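Local coordinates for LHC domain-containing protein (Marichromatium purpuratum 984, PDB 6ZXA), which binds bacteriochlorophyll a and okenone in the membrane and probably passes excitation energy on to the reaction centres, at residues A[2-6]-A[16-20]. Residues are numbered along the deposited sequence; the frame is centred on the assembly and turned at random.
Sequences KVPVM and NHPED. With QS2 (9-cis-okenone), chain P.
The amide of Asn16 reaches across to the first modelled residue, Lys2, its ND2 3.1 Å from the backbone N of Lys2. CG of Asn16 lies anti to its own backbone N (chi1 178°), which carries the amide there. Val3 CG2 meets Asn16 CB at 4.1 Å, the two side chains crossing near a right angle. The other flat group, the His17 ring, has Asp20 CB over the centre of one face and turns from segment 2-6 to the pigments, touching an all-trans okenone and a bacteriochlorophyll a. What joins the backbones is a single hydrogen bond, His17 N to Lys2 O (3.2 Å), bent to 136° at the hydrogen; the same carbonyl oxygen also takes a CA-H...O contact from Asn16 CA at 3.1 Å. Pro18 brings CD to 3.5 Å from Lys2 N and CG to 4.0 Å from Lys2 CG. Further along, Val5 CG2 packs on C36 in the ring of 9-cis-okenone at 3.5 Å, while Pro4 CB meets its polyene. One bent hydrogen bond and a CA-H...O contact on the same carbonyl, with thin apolar packing, thus tie the carotenoid-binding N-terminal segment only lightly to the loop leading into Asp21, the axial magnesium ligand of a bacteriochlorophyll.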
ATOM      1  N   LYS A   2      25.847   6.044 -26.019  1.00 57.98           N
ATOM      2  CA  LYS A   2      26.836   6.887 -25.359  1.00 72.07           C
ATOM      3  C   LYS A   2      27.498   6.149 -24.208  1.00 70.00           C
ATOM      4  O   LYS A   2      26.874   5.330 -23.547  1.00 85.82           O
ATOM      5  CB  LYS A   2      26.197   8.167 -24.832  1.00 69.02           C
ATOM      6  CG  LYS A   2      25.127   8.766 -25.722  1.00 76.70           C
ATOM      7  CD  LYS A   2      24.835  10.212 -25.341  1.00 78.02           C
ATOM      8  CE  LYS A   2      25.231  10.509 -23.907  1.00 92.04           C
ATOM      9  NZ  LYS A   2      24.735  11.838 -23.458  1.00111.50           N
ATOM     10  N   VAL A   3      28.758   6.465 -23.940  1.00 71.94           N
ATOM     11  CA  VAL A   3      29.458   5.848 -22.822  1.00 84.69           C
ATOM     12  C   VAL A   3      29.847   6.954 -21.851  1.00 77.88           C
ATOM     13  O   VAL A   3      30.851   7.647 -22.069  1.00100.07           O
ATOM     14  CB  VAL A   3      30.690   5.061 -23.290  1.00 91.93           C
ATOM     15  CG1 VAL A   3      31.177   4.145 -22.190  1.00120.27           C
ATOM     16  CG2 VAL A   3      30.365   4.258 -24.533  1.00100.59           C
ATOM     17  N   PRO A   4      29.094   7.163 -20.787  1.00 73.21           N
ATOM     18  CA  PRO A   4      29.462   8.199 -19.824  1.00 69.83           C
ATOM     19  C   PRO A   4      30.385   7.649 -18.751  1.00 56.31           C
ATOM     20  O   PRO A   4      30.375   6.458 -18.432  1.00 49.78           O
ATOM     21  CB  PRO A   4      28.110   8.621 -19.246  1.00 70.12           C
ATOM     22  CG  PRO A   4      27.338   7.358 -19.236  1.00 77.73           C
ATOM     23  CD  PRO A   4      27.777   6.586 -20.474  1.00 93.03           C
ATOM     24  N   VAL A   5      31.190   8.539 -18.194  1.00 60.38           N
ATOM     25  CA  VAL A   5      32.166   8.129 -17.200  1.00 66.60           C
ATOM     26  C   VAL A   5      31.448   7.826 -15.893  1.00 59.61           C
ATOM     27  O   VAL A   5      30.597   8.600 -15.444  1.00 55.24           O
ATOM     28  CB  VAL A   5      33.233   9.215 -17.038  1.00 76.61           C
ATOM     29  CG1 VAL A   5      32.568  10.564 -16.869  1.00108.33           C
ATOM     30  CG2 VAL A   5      34.122   8.892 -15.885  1.00 85.24           C
ATOM     31  N   MET A   6      31.766   6.688 -15.288  1.00 64.86           N
ATOM     32  CA  MET A   6      31.020   6.217 -14.132  1.00 73.18           C
ATOM     33  C   MET A   6      31.912   5.763 -12.985  1.00 69.64           C
ATOM     34  O   MET A   6      32.235   4.577 -12.905  1.00 93.00           O
ATOM     35  CB  MET A   6      30.096   5.072 -14.563  1.00 79.92           C
ATOM     36  CG  MET A   6      29.171   4.555 -13.484  1.00101.13           C
ATOM     37  SD  MET A   6      29.704   3.004 -12.747  1.00154.03           S
ATOM     38  CE  MET A   6      29.280   1.823 -14.036  1.00143.46           C
ATOM     39  N   ASN A  16      27.301   1.813 -22.933  1.00 58.74           N
ATOM     40  CA  ASN A  16      26.805   2.323 -24.216  1.00 62.51           C
ATOM     41  C   ASN A  16      25.275   2.280 -24.266  1.00 53.16           C
ATOM     42  O   ASN A  16      24.664   1.507 -25.000  1.00 48.68           O
ATOM     43  CB  ASN A  16      27.411   1.533 -25.379  1.00 58.44           C
ATOM     44  CG  ASN A  16      26.902   1.996 -26.717  1.00 62.81           C
ATOM     45  OD1 ASN A  16      26.528   1.190 -27.567  1.00 65.18           O
ATOM     46  ND2 ASN A  16      26.867   3.303 -26.908  1.00 63.85           N
ATOM     47  N   HIS A  17      24.669   3.080 -23.422  1.00 52.18           N
ATOM     48  CA  HIS A  17      23.353   2.553 -23.123  1.00 59.19           C
ATOM     49  C   HIS A  17      22.184   2.846 -24.053  1.00 70.81           C
ATOM     50  O   HIS A  17      21.358   1.943 -24.233  1.00 96.32           O
ATOM     51  CB  HIS A  17      22.919   2.882 -21.712  1.00 40.77           C
ATOM     52  CG  HIS A  17      22.317   1.689 -21.073  1.00 32.42           C
ATOM     53  ND1 HIS A  17      23.057   0.804 -20.327  1.00 25.93           N
ATOM     54  CD2 HIS A  17      21.097   1.131 -21.218  1.00 31.36           C
ATOM     55  CE1 HIS A  17      22.292  -0.204 -19.961  1.00 38.05           C
ATOM     56  NE2 HIS A  17      21.096  -0.030 -20.490  1.00 44.16           N
ATOM     57  N   PRO A  18      22.006   4.058 -24.603  1.00 51.01           N
ATOM     58  CA  PRO A  18      20.828   4.288 -25.457  1.00 44.91           C
ATOM     59  C   PRO A  18      20.596   3.134 -26.421  1.00 50.80           C
ATOM     60  O   PRO A  18      19.455   2.767 -26.714  1.00 65.33           O
ATOM     61  CB  PRO A  18      21.174   5.586 -26.189  1.00 39.08           C
ATOM     62  CG  PRO A  18      22.058   6.296 -25.254  1.00 45.77           C
ATOM     63  CD  PRO A  18      22.811   5.278 -24.446  1.00 40.81           C
ATOM     64  N   GLU A  19      21.696   2.530 -26.870  1.00 48.96           N
ATOM     65  CA  GLU A  19      21.650   1.310 -27.666  1.00 57.59           C
ATOM     66  C   GLU A  19      21.373   0.083 -26.808  1.00 52.92           C
ATOM     67  O   GLU A  19      20.657  -0.826 -27.237  1.00 49.45           O
ATOM     68  CB  GLU A  19      22.966   1.129 -28.420  1.00 59.79           C
ATOM     69  CG  GLU A  19      23.271   2.235 -29.411  1.00 80.87           C
ATOM     70  CD  GLU A  19      23.842   3.476 -28.757  1.00 84.97           C
ATOM     71  OE1 GLU A  19      23.933   4.516 -29.437  1.00 91.66           O
ATOM     72  OE2 GLU A  19      24.200   3.411 -27.565  1.00 76.79           O
ATOM     73  N   ASP A  20      21.926   0.029 -25.599  1.00 48.49           N
ATOM     74  CA  ASP A  20      21.747  -1.124 -24.731  1.00 45.40           C
ATOM     75  C   ASP A  20      20.640  -0.933 -23.710  1.00 38.39           C
ATOM     76  O   ASP A  20      20.716  -1.493 -22.614  1.00 39.04           O
ATOM     77  CB  ASP A  20      23.057  -1.485 -24.033  1.00 54.77           C
ATOM     78  CG  ASP A  20      24.125  -1.935 -25.000  1.00 71.86           C
ATOM     79  OD1 ASP A  20      25.232  -2.274 -24.540  1.00 90.20           O
ATOM     80  OD2 ASP A  20      23.855  -1.969 -26.218  1.00 95.77           O
TER
HETATM   81  C1  QS2 P 102      11.136   1.477 -16.495  1.00 49.79           C
HETATM   82  C10 QS2 P 102      17.753   7.979 -19.038  1.00 31.99           C
HETATM   83  C11 QS2 P 102      18.706   9.013 -19.169  1.00 29.90           C
HETATM   84  C12 QS2 P 102      19.935   8.929 -18.661  1.00 32.26           C
HETATM   85  C13 QS2 P 102      20.972   9.936 -18.734  1.00 33.95           C
HETATM   86  C14 QS2 P 102      22.147   9.719 -18.098  1.00 34.57           C
HETATM   87  C15 QS2 P 102      23.255  10.606 -17.997  1.00 33.98           C
HETATM   88  C16 QS2 P 102      24.382  10.315 -17.320  1.00 35.73           C
HETATM   89  C17 QS2 P 102      25.482  11.216 -17.202  1.00 40.64           C
HETATM   90  C18 QS2 P 102      26.637  11.027 -16.523  1.00 46.03           C
HETATM   91  C19 QS2 P 102      27.581  12.123 -16.423  1.00 53.73           C
HETATM   92  C2  QS2 P 102      10.363   2.530 -17.290  1.00 58.35           C
HETATM   93  C20 QS2 P 102      28.688  12.178 -15.678  1.00 59.53           C
HETATM   94  C21 QS2 P 102      29.527  13.332 -15.644  1.00 67.98           C
HETATM   95  C22 QS2 P 102      30.652  13.523 -14.915  1.00 79.91           C
HETATM   96  C23 QS2 P 102      11.840   2.086 -15.296  1.00 46.54           C
HETATM   97  C24 QS2 P 102      10.241   0.332 -16.066  1.00 48.96           C
HETATM   98  C26 QS2 P 102      11.497   5.539 -20.128  1.00 28.74           C
HETATM   99  C27 QS2 P 102      15.872   9.075 -20.296  1.00 28.41           C
HETATM  100  C28 QS2 P 102      20.668  11.204 -19.480  1.00 27.53           C
HETATM  101  C29 QS2 P 102      26.955   9.755 -15.790  1.00 41.24           C
HETATM  102  C3  QS2 P 102      10.964   3.007 -18.618  1.00 41.46           C
HETATM  103  C30 QS2 P 102      31.121  12.473 -14.030  1.00 91.77           C
HETATM  104  C31 QS2 P 102      13.169   0.255 -16.845  1.00 37.45           C
HETATM  105  C33 QS2 P 102      32.083  12.721 -13.148  1.00108.81           C
HETATM  106  C34 QS2 P 102      31.439  14.801 -14.964  1.00 89.20           C
HETATM  107  C35 QS2 P 102      32.909  11.754 -12.412  1.00130.82           C
HETATM  108  C36 QS2 P 102      33.055  10.449 -12.884  1.00129.94           C
HETATM  109  C37 QS2 P 102      33.931   9.573 -12.277  1.00134.70           C
HETATM  110  C38 QS2 P 102      34.689   9.956 -11.178  1.00150.95           C
HETATM  111  C39 QS2 P 102      34.542  11.254 -10.667  1.00143.48           C
HETATM  112  C4  QS2 P 102      12.295   3.695 -18.510  1.00 45.80           C
HETATM  113  C40 QS2 P 102      33.647  12.155 -11.269  1.00136.41           C
HETATM  114  C41 QS2 P 102      35.660   8.982 -10.562  1.00165.24           C
HETATM  115  C42 QS2 P 102      35.370  11.685  -9.482  1.00153.11           C
HETATM  116  C43 QS2 P 102      33.462  13.534 -10.687  1.00133.42           C
HETATM  117  C5  QS2 P 102      12.572   4.948 -19.266  1.00 35.72           C
HETATM  118  C6  QS2 P 102      13.779   5.426 -19.075  1.00 28.83           C
HETATM  119  C7  QS2 P 102      14.391   6.593 -19.535  1.00 26.89           C
HETATM  120  C8  QS2 P 102      15.653   6.821 -19.180  1.00 30.34           C
HETATM  121  C9  QS2 P 102      16.483   7.957 -19.503  1.00 27.73           C
HETATM  122  O25 QS2 P 102      12.058   0.956 -17.400  1.00 47.01           O
HETATM  123  O32 QS2 P 102      13.185   3.249 -17.810  1.00 71.47           O